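Local coordinates for conserved protein with 2 CBS domains (PDB 2RIH), which binds AMP through a pair of CBS domains (a Bateman module) and probably serves as a nucleotide-sensing regulatory protein of a hyperthermophilic archaeon, at residues Val16-Thr21 / Arg25-Glu30; Leu38-Ala43 / Gly111-Val116; Glu94-His99 / Leu117-Leu122. All coordinates share one frame; numbering follows the deposited sequence.

Contact 1 of 3, residues Val16-Thr21 / Arg25-Glu30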
loop_
_atom_site.group_PDB
_atom_site.type_symbol
_atom_site.label_atom_id
_atom_site.label_comp_id
_atom_site.label_asym_id
_atom_site.label_seq_id
_atom_site.Cartn_x
_atom_site.Cartn_y
_atom_site.Cartn_z
ATOM N N VAL A 16 -12.023 3.900 8.293
ATOM C CA VAL A 16 -11.438 3.817 9.613
ATOM C C VAL A 16 -11.137 5.242 10.076
ATOM O O VAL A 16 -10.329 5.953 9.466
ATOM C CB VAL A 16 -10.138 2.983 9.618
ATOM C CG1 VAL A 16 -9.435 3.097 10.957
ATOM C CG2 VAL A 16 -10.445 1.540 9.303
ATOM N N SER A 17 -11.823 5.679 11.123
ATOM C CA SER A 17 -11.537 6.977 11.702
ATOM C C SER A 17 -11.376 6.851 13.206
ATOM O O SER A 17 -12.032 6.036 13.841
ATOM C CB SER A 17 -12.620 8.003 11.353
ATOM O OG SER A 17 -13.858 7.667 11.943
ATOM N N LEU A 18 -10.477 7.661 13.749
ATOM C CA LEU A 18 -10.224 7.716 15.172
ATOM C C LEU A 18 -10.121 9.191 15.556
ATOM O O LEU A 18 -9.793 10.027 14.713
ATOM C CB LEU A 18 -8.926 6.981 15.526
ATOM C CG LEU A 18 -8.851 5.467 15.289
ATOM C CD1 LEU A 18 -8.419 5.135 13.849
ATOM C CD2 LEU A 18 -7.898 4.837 16.279
ATOM N N PRO A 19 -10.432 9.526 16.820
ATOM C CA PRO A 19 -10.195 10.914 17.220
ATOM C C PRO A 19 -8.713 11.291 17.131
ATOM O O PRO A 19 -7.832 10.423 17.208
ATOM C CB PRO A 19 -10.712 10.980 18.662
ATOM C CG PRO A 19 -10.840 9.572 19.119
ATOM C CD PRO A 19 -11.016 8.716 17.901
ATOM N N GLU A 20 -8.463 12.582 16.951
ATOM C CA GLU A 20 -7.114 13.128 16.792
ATOM C C GLU A 20 -6.138 12.848 17.944
ATOM O O GLU A 20 -4.932 13.029 17.777
ATOM C CB GLU A 20 -7.193 14.641 16.543
ATOM C CG GLU A 20 -7.915 15.448 17.624
ATOM C CD GLU A 20 -7.859 16.937 17.355
ATOM O OE1 GLU A 20 -8.917 17.582 17.337
ATOM O OE2 GLU A 20 -6.750 17.462 17.146
ATOM N N THR A 21 -6.663 12.428 19.095
ATOM C CA THR A 21 -5.867 12.063 20.274
ATOM C C THR A 21 -5.399 10.602 20.261
ATOM O O THR A 21 -4.691 10.167 21.175
ATOM C CB THR A 21 -6.700 12.254 21.561
ATOM O OG1 THR A 21 -7.982 11.642 21.382
ATOM C CG2 THR A 21 -6.893 13.733 21.880
ATOM N N ARG A 25 -0.543 2.903 18.116
ATOM C CA ARG A 25 -0.987 1.510 18.156
ATOM C C ARG A 25 -2.506 1.379 18.042
ATOM O O ARG A 25 -2.997 0.373 17.529
ATOM C CB ARG A 25 -0.504 0.799 19.431
ATOM C CG ARG A 25 -0.463 -0.725 19.269
ATOM C CD ARG A 25 0.063 -1.445 20.489
ATOM N NE ARG A 25 1.318 -0.889 20.993
ATOM C CZ ARG A 25 2.548 -1.252 20.623
ATOM N NH1 ARG A 25 2.751 -2.186 19.707
ATOM N NH2 ARG A 25 3.597 -0.664 21.182
ATOM N N GLU A 26 -3.245 2.371 18.540
ATOM C CA GLU A 26 -4.701 2.386 18.380
ATOM C C GLU A 26 -5.064 2.436 16.900
ATOM O O GLU A 26 -5.939 1.688 16.451
ATOM C CB GLU A 26 -5.344 3.552 19.139
ATOM C CG GLU A 26 -5.450 3.299 20.636
ATOM C CD GLU A 26 -5.778 4.545 21.435
ATOM O OE1 GLU A 26 -5.842 5.644 20.852
ATOM O OE2 GLU A 26 -5.968 4.424 22.662
ATOM N N VAL A 27 -4.378 3.304 16.153
ATOM C CA VAL A 27 -4.562 3.399 14.704
ATOM C C VAL A 27 -4.219 2.076 14.024
ATOM O O VAL A 27 -4.989 1.575 13.208
ATOM C CB VAL A 27 -3.703 4.527 14.084
ATOM C CG1 VAL A 27 -3.729 4.450 12.532
ATOM C CG2 VAL A 27 -4.170 5.887 14.595
ATOM N N ALA A 28 -3.054 1.528 14.356
ATOM C CA ALA A 28 -2.621 0.233 13.838
ATOM C C ALA A 28 -3.623 -0.884 14.102
ATOM O O ALA A 28 -3.861 -1.713 13.231
ATOM C CB ALA A 28 -1.256 -0.141 14.414
ATOM N N THR A 29 -4.204 -0.900 15.299
ATOM C CA THR A 29 -5.187 -1.920 15.682
ATOM C C THR A 29 -6.445 -1.833 14.814
ATOM O O THR A 29 -6.918 -2.850 14.276
ATOM C CB THR A 29 -5.557 -1.796 17.178
ATOM O OG1 THR A 29 -4.379 -2.008 17.971
ATOM C CG2 THR A 29 -6.650 -2.803 17.584
ATOM N N GLU A 30 -6.959 -0.620 14.640
ATOM C CA GLU A 30 -8.169 -0.428 13.847
ATOM C C GLU A 30 -7.948 -0.730 12.369
ATOM O O GLU A 30 -8.803 -1.331 11.726
ATOM C CB GLU A 30 -8.730 0.981 14.031
ATOM C CG GLU A 30 -9.162 1.290 15.448
ATOM C CD GLU A 30 -10.087 0.249 16.045
ATOM O OE1 GLU A 30 -9.835 -0.178 17.190
ATOM O OE2 GLU A 30 -11.057 -0.140 15.372
#
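Glu-30 lays the aliphatic root of its side chain across Val-16 and Leu-18, and with it the helix 24-34 settles on the strand 16-19 of the first CBS domain. At the base, Glu-30 CB meets Val-16 CG1 at 3.8 Å and lies 4.2 Å from Leu-18 CD1, so a single methylene bridges two residues of the strand. One atom further out, Glu-30 CG rests 3.9 Å from Leu-18 CD2. Here the chain bends (chi2 -51°), which carries the carboxylate away from the strand. Its OE2 is then paired in a salt bridge with Lys-33, one turn further along the helix. A glutamate suits this border position: its methylenes cover apolar neighbours while its charge is turned off to a lysine.

Leu-18 is the main apolar side chain that the strand offers. Its CG stands anti to the carbonyl carbon (chi1 -65°), and the CD2 branch reaches the helix backbone, 3.7 Å from Glu-26 O and 3.8 Å from Val-27 N. The same methyl also approaches Val-27 CG2, at 4.2 Å. A branched leucine tip can thus touch the peptide and the flanking side chains together, whereas the shorter Val-16 meets the helix at Glu-30 alone. Glu-26 adds its CB to the edge of this patch, while its OE1 accepts from Thr-23 N near the start of the helix.

Strand and helix run nearly antiparallel, as the first two elements of a beta-alpha-beta unit should. Val-16 and Leu-18 also pack on Ala-39 of the adjacent parallel strand 38-43, and Val-27 reaches Ala-39 as well as Val-54 of strand 50-55. Elsewhere on the helix, Ala-28 and Thr-29 pack against Val-63 and Ala-64 of the second subunit.

Contact 2 of 3, residues Leu38-Ala43 / Gly111-Val116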
loop_
_atom_site.group_PDB
_atom_site.type_symbol
_atom_site.label_atom_id
_atom_site.label_comp_id
_atom_site.label_asym_id
_atom_site.label_seq_id
_atom_site.Cartn_x
_atom_site.Cartn_y
_atom_site.Cartn_z
ATOM N N LEU A 38 -5.307 3.001 5.422
ATOM C CA LEU A 38 -5.358 4.407 5.823
ATOM C C LEU A 38 -6.472 4.709 6.820
ATOM O O LEU A 38 -7.638 4.351 6.597
ATOM C CB LEU A 38 -5.480 5.335 4.609
ATOM C CG LEU A 38 -5.297 6.821 4.940
ATOM C CD1 LEU A 38 -4.107 7.419 4.207
ATOM C CD2 LEU A 38 -6.572 7.621 4.683
ATOM N N ALA A 39 -6.074 5.357 7.920
ATOM C CA ALA A 39 -6.973 5.840 8.947
ATOM C C ALA A 39 -7.109 7.369 8.870
ATOM O O ALA A 39 -6.140 8.084 8.604
ATOM C CB ALA A 39 -6.461 5.425 10.344
ATOM N N VAL A 40 -8.316 7.864 9.109
ATOM C CA VAL A 40 -8.561 9.296 9.190
ATOM C C VAL A 40 -8.661 9.719 10.657
ATOM O O VAL A 40 -9.403 9.124 11.430
ATOM C CB VAL A 40 -9.855 9.692 8.435
ATOM C CG1 VAL A 40 -10.173 11.182 8.620
ATOM C CG2 VAL A 40 -9.736 9.354 6.959
ATOM N N LEU A 41 -7.891 10.731 11.042
ATOM C CA LEU A 41 -8.007 11.309 12.383
ATOM C C LEU A 41 -8.995 12.459 12.277
ATOM O O LEU A 41 -8.892 13.281 11.369
ATOM C CB LEU A 41 -6.655 11.770 12.932
ATOM C CG LEU A 41 -5.567 10.707 13.173
ATOM C CD1 LEU A 41 -4.417 11.306 13.992
ATOM C CD2 LEU A 41 -6.088 9.438 13.859
ATOM N N THR A 42 -9.985 12.479 13.169
ATOM C CA THR A 42 -11.059 13.465 13.104
ATOM C C THR A 42 -10.982 14.451 14.266
ATOM O O THR A 42 -10.392 14.163 15.314
ATOM C CB THR A 42 -12.459 12.791 13.073
ATOM O OG1 THR A 42 -12.624 11.967 14.231
ATOM C CG2 THR A 42 -12.610 11.927 11.817
ATOM N N ALA A 43 -11.577 15.620 14.051
ATOM C CA ALA A 43 -11.583 16.687 15.037
ATOM C C ALA A 43 -12.272 16.213 16.316
ATOM O O ALA A 43 -13.319 15.561 16.267
ATOM C CB ALA A 43 -12.286 17.923 14.477
ATOM N N GLY A 111 -17.758 18.892 3.484
ATOM C CA GLY A 111 -16.456 18.567 4.071
ATOM C C GLY A 111 -16.459 17.400 5.038
ATOM O O GLY A 111 -15.470 17.160 5.727
ATOM N N GLU A 112 -17.562 16.664 5.085
ATOM C CA GLU A 112 -17.681 15.526 5.987
ATOM C C GLU A 112 -17.069 14.291 5.343
ATOM O O GLU A 112 -17.115 14.128 4.123
ATOM C CB GLU A 112 -19.148 15.274 6.338
ATOM C CG GLU A 112 -19.812 16.464 7.021
ATOM C CD GLU A 112 -21.325 16.372 7.065
ATOM O OE1 GLU A 112 -21.921 15.630 6.255
ATOM O OE2 GLU A 112 -21.918 17.062 7.913
ATOM N N LEU A 113 -16.488 13.437 6.180
ATOM C CA LEU A 113 -15.892 12.183 5.736
ATOM C C LEU A 113 -16.954 11.225 5.205
ATOM O O LEU A 113 -17.927 10.933 5.886
ATOM C CB LEU A 113 -15.150 11.534 6.902
ATOM C CG LEU A 113 -14.485 10.175 6.685
ATOM C CD1 LEU A 113 -13.365 10.249 5.653
ATOM C CD2 LEU A 113 -13.965 9.687 8.019
ATOM N N VAL A 114 -16.755 10.754 3.977
ATOM C CA VAL A 114 -17.626 9.771 3.354
ATOM C C VAL A 114 -16.922 8.411 3.331
ATOM O O VAL A 114 -17.505 7.375 3.643
ATOM C CB VAL A 114 -17.962 10.192 1.902
ATOM C CG1 VAL A 114 -18.944 9.201 1.270
ATOM C CG2 VAL A 114 -18.538 11.603 1.880
ATOM N N GLY A 115 -15.658 8.421 2.944
ATOM C CA GLY A 115 -14.898 7.201 2.865
ATOM C C GLY A 115 -13.456 7.469 2.536
ATOM O O GLY A 115 -12.994 8.629 2.544
ATOM N N VAL A 116 -12.757 6.372 2.270
ATOM C CA VAL A 116 -11.380 6.387 1.831
ATOM C C VAL A 116 -11.291 5.492 0.595
ATOM O O VAL A 116 -11.735 4.338 0.605
ATOM C CB VAL A 116 -10.429 5.873 2.937
ATOM C CG1 VAL A 116 -8.990 5.696 2.388
ATOM C CG2 VAL A 116 -10.456 6.811 4.139
#
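Val-40 and Leu-113 reach toward each other tip to tip across the junction of the two CBS domains, where the three-stranded sheets of the Bateman module face one another. Val-40 CG2 lies 4.0 Å from Leu-113 CD1, while the other leucine methyl leans on Val-40 CG1. Val-116 is set differently: it slides past Val-40 in the opposite direction and meets Leu-38 at about a right angle. With CG1 anti to its backbone N (chi1 172°), Val-116 gives CG1 to Leu-38 and shares CG2 between Leu-38 and Val-40.

The strands run nearly antiparallel with axes 8.5 Å apart, too far for backbone pairing, so compact branched aliphatic residues suit the space. A classic beta bulge, in which Val-114 and Gly-115 both face Val-106, allows Leu-113 and Val-116 to point to the same side despite their odd spacing. Were Val-116 cut back to an alanine, Leu-38 CD2 would probably lose both methyls it rests on and Val-40 CG2 would keep only its Leu-113 neighbour on this strand, with a gap opening between the sheets. His-103 borders Leu-38 and Val-116; Leu-38 and His-103 both belong to an AMP site. Leu-38 CD2 touches Val-116 CG1 at 3.8 Å.

Contact 3 of 3, residues Glu94-His99 / Leu117-Leu122. With SO4 (sulfate ion), chain D.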
loop_
_atom_site.group_PDB
_atom_site.type_symbol
_atom_site.label_atom_id
_atom_site.label_comp_id
_atom_site.label_asym_id
_atom_site.label_seq_id
_atom_site.Cartn_x
_atom_site.Cartn_y
_atom_site.Cartn_z
ATOM N N GLU A 94 -5.361 10.948 -10.286
ATOM C CA GLU A 94 -4.423 12.051 -10.483
ATOM C C GLU A 94 -3.866 12.573 -9.153
ATOM O O GLU A 94 -2.653 12.763 -9.018
ATOM C CB GLU A 94 -5.084 13.179 -11.285
ATOM C CG GLU A 94 -4.105 14.168 -11.901
ATOM C CD GLU A 94 -3.079 13.508 -12.820
ATOM O OE1 GLU A 94 -3.391 12.465 -13.452
ATOM O OE2 GLU A 94 -1.952 14.039 -12.907
ATOM N N LYS A 95 -4.733 12.781 -8.165
ATOM C CA LYS A 95 -4.270 13.200 -6.835
ATOM C C LYS A 95 -3.318 12.171 -6.216
ATOM O O LYS A 95 -2.321 12.542 -5.601
ATOM C CB LYS A 95 -5.436 13.495 -5.874
ATOM C CG LYS A 95 -6.085 14.861 -6.091
ATOM C CD LYS A 95 -6.277 15.620 -4.783
ATOM C CE LYS A 95 -6.795 17.042 -5.013
ATOM N NZ LYS A 95 -6.462 17.966 -3.869
ATOM N N MET A 96 -3.613 10.884 -6.380
ATOM C CA MET A 96 -2.712 9.845 -5.890
ATOM C C MET A 96 -1.358 9.945 -6.579
ATOM O O MET A 96 -0.325 9.896 -5.919
ATOM C CB MET A 96 -3.291 8.447 -6.113
ATOM C CG MET A 96 -4.389 8.092 -5.167
ATOM S SD MET A 96 -5.037 6.462 -5.508
ATOM C CE MET A 96 -6.627 6.631 -4.706
ATOM N N ARG A 97 -1.378 10.079 -7.906
ATOM C CA ARG A 97 -0.154 10.186 -8.709
ATOM C C ARG A 97 0.668 11.417 -8.339
ATOM O O ARG A 97 1.877 11.321 -8.116
ATOM C CB ARG A 97 -0.486 10.228 -10.216
ATOM C CG ARG A 97 0.732 10.505 -11.116
ATOM C CD ARG A 97 0.445 10.327 -12.614
ATOM N NE ARG A 97 0.007 11.552 -13.291
ATOM C CZ ARG A 97 0.812 12.526 -13.730
ATOM N NH1 ARG A 97 2.128 12.468 -13.557
ATOM N NH2 ARG A 97 0.292 13.583 -14.342
ATOM N N ARG A 98 0.006 12.568 -8.280
ATOM C CA ARG A 98 0.692 13.845 -8.058
ATOM C C ARG A 98 1.182 14.048 -6.625
ATOM O O ARG A 98 2.124 14.792 -6.405
ATOM C CB ARG A 98 -0.191 15.024 -8.493
ATOM C CG ARG A 98 -0.587 15.029 -9.973
ATOM C CD ARG A 98 0.601 14.831 -10.915
ATOM N NE ARG A 98 1.768 15.642 -10.552
ATOM C CZ ARG A 98 2.048 16.854 -11.019
ATOM N NH1 ARG A 98 1.248 17.463 -11.900
ATOM N NH2 ARG A 98 3.149 17.475 -10.600
ATOM N N HIS A 99 0.549 13.401 -5.657
ATOM C CA HIS A 99 0.999 13.493 -4.264
ATOM C C HIS A 99 1.806 12.278 -3.805
ATOM O O HIS A 99 2.245 12.238 -2.661
ATOM C CB HIS A 99 -0.188 13.745 -3.335
ATOM C CG HIS A 99 -0.767 15.117 -3.483
ATOM N ND1 HIS A 99 -0.392 16.172 -2.681
ATOM C CD2 HIS A 99 -1.665 15.617 -4.366
ATOM C CE1 HIS A 99 -1.050 17.258 -3.048
ATOM N NE2 HIS A 99 -1.824 16.948 -4.073
ATOM N N LEU A 117 -10.730 6.047 -0.466
ATOM C CA LEU A 117 -10.544 5.345 -1.717
ATOM C C LEU A 117 -9.079 4.920 -1.817
ATOM O O LEU A 117 -8.174 5.706 -1.542
ATOM C CB LEU A 117 -10.917 6.276 -2.872
ATOM C CG LEU A 117 -11.061 5.696 -4.276
ATOM C CD1 LEU A 117 -12.334 4.853 -4.384
ATOM C CD2 LEU A 117 -11.068 6.824 -5.313
ATOM N N SER A 118 -8.865 3.666 -2.199
ATOM C CA SER A 118 -7.546 3.113 -2.362
ATOM C C SER A 118 -7.186 2.972 -3.839
ATOM O O SER A 118 -8.055 2.938 -4.703
ATOM C CB SER A 118 -7.495 1.730 -1.714
ATOM O OG SER A 118 -6.299 1.082 -2.045
ATOM N N ILE A 119 -5.888 2.862 -4.102
ATOM C CA ILE A 119 -5.384 2.530 -5.422
ATOM C C ILE A 119 -5.903 1.138 -5.883
ATOM O O ILE A 119 -6.105 0.899 -7.076
ATOM C CB ILE A 119 -3.837 2.611 -5.433
ATOM C CG1 ILE A 119 -3.307 2.657 -6.862
ATOM C CG2 ILE A 119 -3.208 1.448 -4.643
ATOM C CD1 ILE A 119 -1.878 3.157 -6.934
ATOM N N ARG A 120 -6.152 0.243 -4.931
ATOM C CA ARG A 120 -6.808 -1.053 -5.214
ATOM C C ARG A 120 -8.169 -0.901 -5.866
ATOM O O ARG A 120 -8.547 -1.709 -6.724
ATOM C CB ARG A 120 -7.071 -1.813 -3.926
ATOM C CG ARG A 120 -6.003 -2.719 -3.452
ATOM C CD ARG A 120 -6.357 -3.149 -2.031
ATOM N NE ARG A 120 -5.939 -4.507 -1.789
ATOM C CZ ARG A 120 -5.027 -4.908 -0.920
ATOM N NH1 ARG A 120 -4.387 -4.075 -0.107
ATOM N NH2 ARG A 120 -4.780 -6.197 -0.870
ATOM N N ASP A 121 -8.922 0.099 -5.413
ATOM C CA ASP A 121 -10.285 0.339 -5.900
ATOM C C ASP A 121 -10.315 0.831 -7.344
ATOM O O ASP A 121 -11.283 0.588 -8.078
ATOM C CB ASP A 121 -10.993 1.364 -5.009
ATOM C CG ASP A 121 -11.117 0.906 -3.565
ATOM O OD1 ASP A 121 -11.657 -0.203 -3.330
ATOM O OD2 ASP A 121 -10.700 1.673 -2.657
ATOM N N LEU A 122 -9.253 1.523 -7.748
ATOM C CA LEU A 122 -9.201 2.168 -9.052
ATOM C C LEU A 122 -8.520 1.343 -10.133
ATOM O O LEU A 122 -8.806 1.513 -11.320
ATOM C CB LEU A 122 -8.431 3.485 -8.936
ATOM C CG LEU A 122 -9.005 4.586 -8.059
ATOM C CD1 LEU A 122 -8.036 5.748 -7.997
ATOM C CD2 LEU A 122 -10.362 5.029 -8.583
HETATM S S SO4 D . -5.978 -0.846 1.021
HETATM O O1 SO4 D . -5.165 -0.530 -0.140
HETATM O O2 SO4 D . -7.373 -0.959 0.618
HETATM O O3 SO4 D . -5.570 -2.118 1.578
HETATM O O4 SO4 D . -5.836 0.190 2.023
#
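Ser-118 OG is gripped from two directions: it accepts from Arg-120 N at 3.0 Å and donates to O1 of a sulfate ion at 2.7 Å. The first bond makes Ser-118 the N-cap of the short, weakly bonded helix 119-123 of the second CBS domain. The serine hydroxyl stands anti to its own backbone N (chi1 170°), a position from which it serves both partners. In return, Ser-118 N gives a nearly straight bond to Asp-121 OD2, 2.7 Å long, on the anti side of the carboxylate. Together the two bonds form a capping box, and Asp-121 OD1 goes on to a salt bridge with Lys-12.

Ser-118, Arg-120 and Asp-121 all belong to an AMP site of this protein, so the sulfate, probably from the crystallisation liquor, may mark where a phosphate can lie. Arg-120 NH1 adds a weak bond to sulfate O3, and the ion is also held by His-103 NE2 and Gly-37 N, and by Arg-57 NH2 of the second subunit. Arg-120 NE turns to Asn-100 of that second subunit.

Away from the anion, helix 89-99 meets the same turn through one long side chain, Met-96. Its chain is extended beyond CG, which delivers the sulfur and terminal methyl to the backbone where strand becomes helix. The sulfur lies 3.9 Å from Ile-119 CA, and CE comes within 3.8 Å of Ser-118 C. An unbranched, flexible methionine suits this role, since it can span the distance and still fit a surface of peptide and methyl groups. Phe-124 of the second subunit packs on both Met-96 and Ile-119. Met-96 and Leu-122 meet tip to tip, with CE 3.7 Å from Leu-122 CD1, and the same CE sits 3.6 Å from Leu-117 O.

In the fold
Contacts 1 and 3 lie in different CBS domains, on opposite sides of the chain's centre, with their own centres about 22 Å apart. Contact 2 joins the two halves. Its centre is about 11 Å from that of contact 1, with which it shares a sheet, since strands 16-19 and 38-43 are parallel neighbours joined by backbone hydrogen bonds. It is about 16 Å from contact 3, and the two share strand 113-118. Along the chain contact 1 closes first, and contacts 2 and 3 then interleave. Packing thus runs from one helix through two facing sheets to another helix, and contacts 1 and 3 both touch the second subunit, contact 3 through the AMP-site residue Arg-120 among others.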